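Local coordinates for protein ketol-acid reductoisomerase (NAD(+)) (uncultured archaeon GZfos26G2, PDB 4XDY) that catalyses the magnesium-dependent methyl migration and NADH-linked reduction of (S)-2-acetolactate to (R)-2,3-dihydroxy-isovalerate in branched-chain amino-acid biosynthesis, at residues D29-C34 with C109-F114. Sequence-based numbering, arbitrary orientation.
Sequences DAQANC and CFSHGF. With NAI (1,4-dihydronicotinamide adenine dinucleotide), chain E.
Gln31 and Ser111 meet through a single pair of oxygens, OE1 of the glutamine amide and OG of the serine, 3.0 Å apart, while their CA atoms stay 10.0 Å from each other. The glutamine does most of the bridging. Its CG sits beside the backbone N (chi1 -66°) and the chain runs on extended, which carries the amide from the helix across to the end of strand 107-110. OE1 leads, and OG lies off to its NE2 side, at a CD-OE1...OG angle of about 120°; NE2 is therefore as near as 3.8 Å to Ser111 OG, and has a weak hydrogen bond to His82. On the serine, OG is anti to the carbonyl carbon (chi1 -72°), which points it at the helix. The hydroxyl has one proton and two acceptors within reach, OE1 and the backbone O of Val132 on the neighbouring strand; Val132 is the stronger partner and the choice is not settled. Gln27 adds a weak bond to OE1, so this buried oxygen is approached from its own helix as well. With an alanine here the reach across is gone, which would probably leave Ser111 OG without its second oxygen, Gln27 and His82 without their weak partner, and a gap between helix and strand end. The same serine faces the cofactor through its backbone: Ser111 O lies 3.5 Å from C6N of the nicotinamide ring. The next residue, His112, predicted to be the active-site residue, brings CB to 3.4 Å from O2D of the adjoining ribose, and its ND1 is hydrogen-bonded to Glu191 of helix 188-203. Helix 26-37 follows the glycine-rich turn after strand 18-22, and together with the carboxyl end of strand 107-110 it frames the dinucleotide site of a Rossmann fold.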
loop_
_atom_site.group_PDB
_atom_site.type_symbol
_atom_site.label_atom_id
_atom_site.label_comp_id
_atom_site.label_asym_id
_atom_site.label_seq_id
_atom_site.Cartn_x
_atom_site.Cartn_y
_atom_site.Cartn_z
ATOM N N ASP A 29 5.014 9.587 20.636
ATOM C CA ASP A 29 3.906 10.519 20.397
ATOM C C ASP A 29 2.571 9.742 20.228
ATOM O O ASP A 29 1.571 9.959 20.984
ATOM C CB ASP A 29 4.269 11.490 19.247
ATOM C CG ASP A 29 3.246 12.590 19.008
ATOM O OD1 ASP A 29 2.034 12.483 19.367
ATOM O OD2 ASP A 29 3.605 13.582 18.345
ATOM N N ALA A 30 2.561 8.737 19.338
ATOM C CA ALA A 30 1.357 7.934 19.149
ATOM C C ALA A 30 0.947 7.231 20.425
ATOM O O ALA A 30 -0.249 7.288 20.801
ATOM C CB ALA A 30 1.599 6.896 18.066
ATOM N N GLN A 31 1.887 6.545 21.050
ATOM C CA GLN A 31 1.555 5.679 22.186
ATOM C C GLN A 31 1.111 6.540 23.407
ATOM O O GLN A 31 0.110 6.227 24.077
ATOM C CB GLN A 31 2.635 4.727 22.564
ATOM C CG GLN A 31 2.856 3.710 21.444
ATOM C CD GLN A 31 3.747 2.519 21.806
ATOM O OE1 GLN A 31 4.558 2.032 21.000
ATOM N NE2 GLN A 31 3.656 2.110 22.993
ATOM N N ALA A 32 1.868 7.558 23.688
ATOM C CA ALA A 32 1.493 8.488 24.755
ATOM C C ALA A 32 0.083 9.069 24.625
ATOM O O ALA A 32 -0.673 9.130 25.615
ATOM C CB ALA A 32 2.566 9.570 24.920
ATOM N N ASN A 33 -0.294 9.485 23.431
ATOM C CA ASN A 33 -1.579 10.056 23.228
ATOM C C ASN A 33 -2.686 9.051 23.234
ATOM O O ASN A 33 -3.779 9.355 23.692
ATOM C CB ASN A 33 -1.605 10.873 21.959
ATOM C CG ASN A 33 -0.947 12.242 22.157
ATOM O OD1 ASN A 33 -1.557 13.125 22.765
ATOM N ND2 ASN A 33 0.334 12.394 21.758
ATOM N N CYS A 34 -2.437 7.817 22.763
ATOM C CA CYS A 34 -3.482 6.802 22.848
ATOM C C CYS A 34 -3.716 6.411 24.323
ATOM O O CYS A 34 -4.871 6.213 24.732
ATOM C CB CYS A 34 -3.142 5.565 21.972
ATOM S SG CYS A 34 -3.096 5.977 20.201
ATOM N N CYS A 109 9.849 -1.510 29.717
ATOM C CA CYS A 109 9.084 -1.895 28.551
ATOM C C CYS A 109 9.761 -1.300 27.288
ATOM O O CYS A 109 10.473 -0.284 27.368
ATOM C CB CYS A 109 7.683 -1.408 28.691
ATOM S SG CYS A 109 6.441 -1.943 27.541
ATOM N N PHE A 110 9.531 -1.983 26.180
ATOM C CA PHE A 110 10.138 -1.647 24.852
ATOM C C PHE A 110 9.028 -1.840 23.831
ATOM O O PHE A 110 8.025 -2.569 24.094
ATOM C CB PHE A 110 11.251 -2.552 24.487
ATOM C CG PHE A 110 12.446 -2.453 25.396
ATOM C CD1 PHE A 110 12.480 -3.177 26.599
ATOM C CD2 PHE A 110 13.479 -1.616 25.098
ATOM C CE1 PHE A 110 13.585 -3.102 27.430
ATOM C CE2 PHE A 110 14.591 -1.522 25.919
ATOM C CZ PHE A 110 14.659 -2.272 27.075
ATOM N N SER A 111 9.216 -1.287 22.627
ATOM C CA SER A 111 8.350 -1.635 21.517
ATOM C C SER A 111 9.071 -2.330 20.381
ATOM O O SER A 111 8.472 -2.538 19.339
ATOM C CB SER A 111 7.550 -0.474 20.995
ATOM O OG SER A 111 6.510 -0.094 21.906
ATOM N N HIS A 112 10.290 -2.782 20.633
ATOM C CA HIS A 112 11.041 -3.624 19.709
ATOM C C HIS A 112 12.017 -4.361 20.600
ATOM O O HIS A 112 12.653 -3.715 21.493
ATOM C CB HIS A 112 11.809 -2.733 18.729
ATOM C CG HIS A 112 12.600 -3.472 17.697
ATOM N ND1 HIS A 112 12.228 -4.701 17.124
ATOM C CD2 HIS A 112 13.783 -3.126 17.116
ATOM C CE1 HIS A 112 13.126 -5.013 16.185
ATOM N NE2 HIS A 112 14.067 -4.066 16.164
ATOM N N GLY A 113 12.199 -5.647 20.302
ATOM C CA GLY A 113 13.093 -6.510 21.107
ATOM C C GLY A 113 14.603 -6.392 20.971
ATOM O O GLY A 113 15.342 -7.065 21.730
ATOM N N PHE A 114 15.045 -5.544 19.993
ATOM C CA PHE A 114 16.460 -5.508 19.530
ATOM C C PHE A 114 17.421 -5.481 20.735
ATOM O O PHE A 114 18.285 -6.364 20.883
ATOM C CB PHE A 114 16.676 -4.302 18.603
ATOM C CG PHE A 114 18.012 -4.221 17.963
ATOM C CD1 PHE A 114 19.118 -3.665 18.629
ATOM C CD2 PHE A 114 18.209 -4.666 16.656
ATOM C CE1 PHE A 114 20.361 -3.584 18.023
ATOM C CE2 PHE A 114 19.469 -4.580 16.054
ATOM C CZ PHE A 114 20.527 -4.037 16.740
HETATM P PA NAI E . 12.448 8.240 17.210
HETATM O O1A NAI E . 13.631 8.069 16.245
HETATM O O2A NAI E . 11.207 8.865 16.744
HETATM O O5B NAI E . 13.088 8.870 18.549
HETATM C C5B NAI E . 12.220 9.277 19.645
HETATM C C4B NAI E . 12.755 10.623 20.222
HETATM O O4B NAI E . 14.010 10.304 20.812
HETATM C C3B NAI E . 13.061 11.778 19.233
HETATM O O3B NAI E . 11.818 12.378 18.867
HETATM C C2B NAI E . 14.018 12.637 20.033
HETATM O O2B NAI E . 13.251 13.568 20.801
HETATM C C1B NAI E . 14.686 11.580 20.949
HETATM N N9A NAI E . 16.081 11.385 20.590
HETATM C C8A NAI E . 16.523 11.201 19.275
HETATM N N7A NAI E . 17.841 11.057 19.280
HETATM C C5A NAI E . 18.248 11.182 20.570
HETATM C C6A NAI E . 19.530 11.171 21.250
HETATM N N6A NAI E . 20.680 11.008 20.581
HETATM N N1A NAI E . 19.580 11.280 22.604
HETATM C C2A NAI E . 18.449 11.472 23.316
HETATM N N3A NAI E . 17.235 11.498 22.795
HETATM C C4A NAI E . 17.078 11.375 21.426
HETATM O O3 NAI E . 12.098 6.690 17.786
HETATM P PN NAI E . 10.963 5.702 17.075
HETATM O O1N NAI E . 11.255 5.553 15.596
HETATM O O2N NAI E . 9.656 6.219 17.506
HETATM O O5D NAI E . 11.476 4.360 17.738
HETATM C C5D NAI E . 11.146 4.098 19.144
HETATM C C4D NAI E . 11.156 2.556 19.447
HETATM O O4D NAI E . 9.977 2.079 18.769
HETATM C C3D NAI E . 12.305 1.765 18.852
HETATM O O3D NAI E . 12.641 0.669 19.712
HETATM C C2D NAI E . 11.785 1.220 17.501
HETATM O O2D NAI E . 12.441 0.065 16.982
HETATM C C1D NAI E . 10.338 0.963 17.867
HETATM N N1N NAI E . 9.326 0.938 16.805
HETATM C C2N NAI E . 9.213 2.015 15.998
HETATM C C3N NAI E . 8.280 2.056 15.023
HETATM C C7N NAI E . 8.120 3.255 14.258
HETATM O O7N NAI E . 8.980 4.172 14.077
HETATM N N7N NAI E . 6.877 3.484 13.916
HETATM C C4N NAI E . 7.391 0.923 14.877
HETATM C C5N NAI E . 7.422 -0.076 15.901
HETATM C C6N NAI E . 8.426 -0.041 16.817
#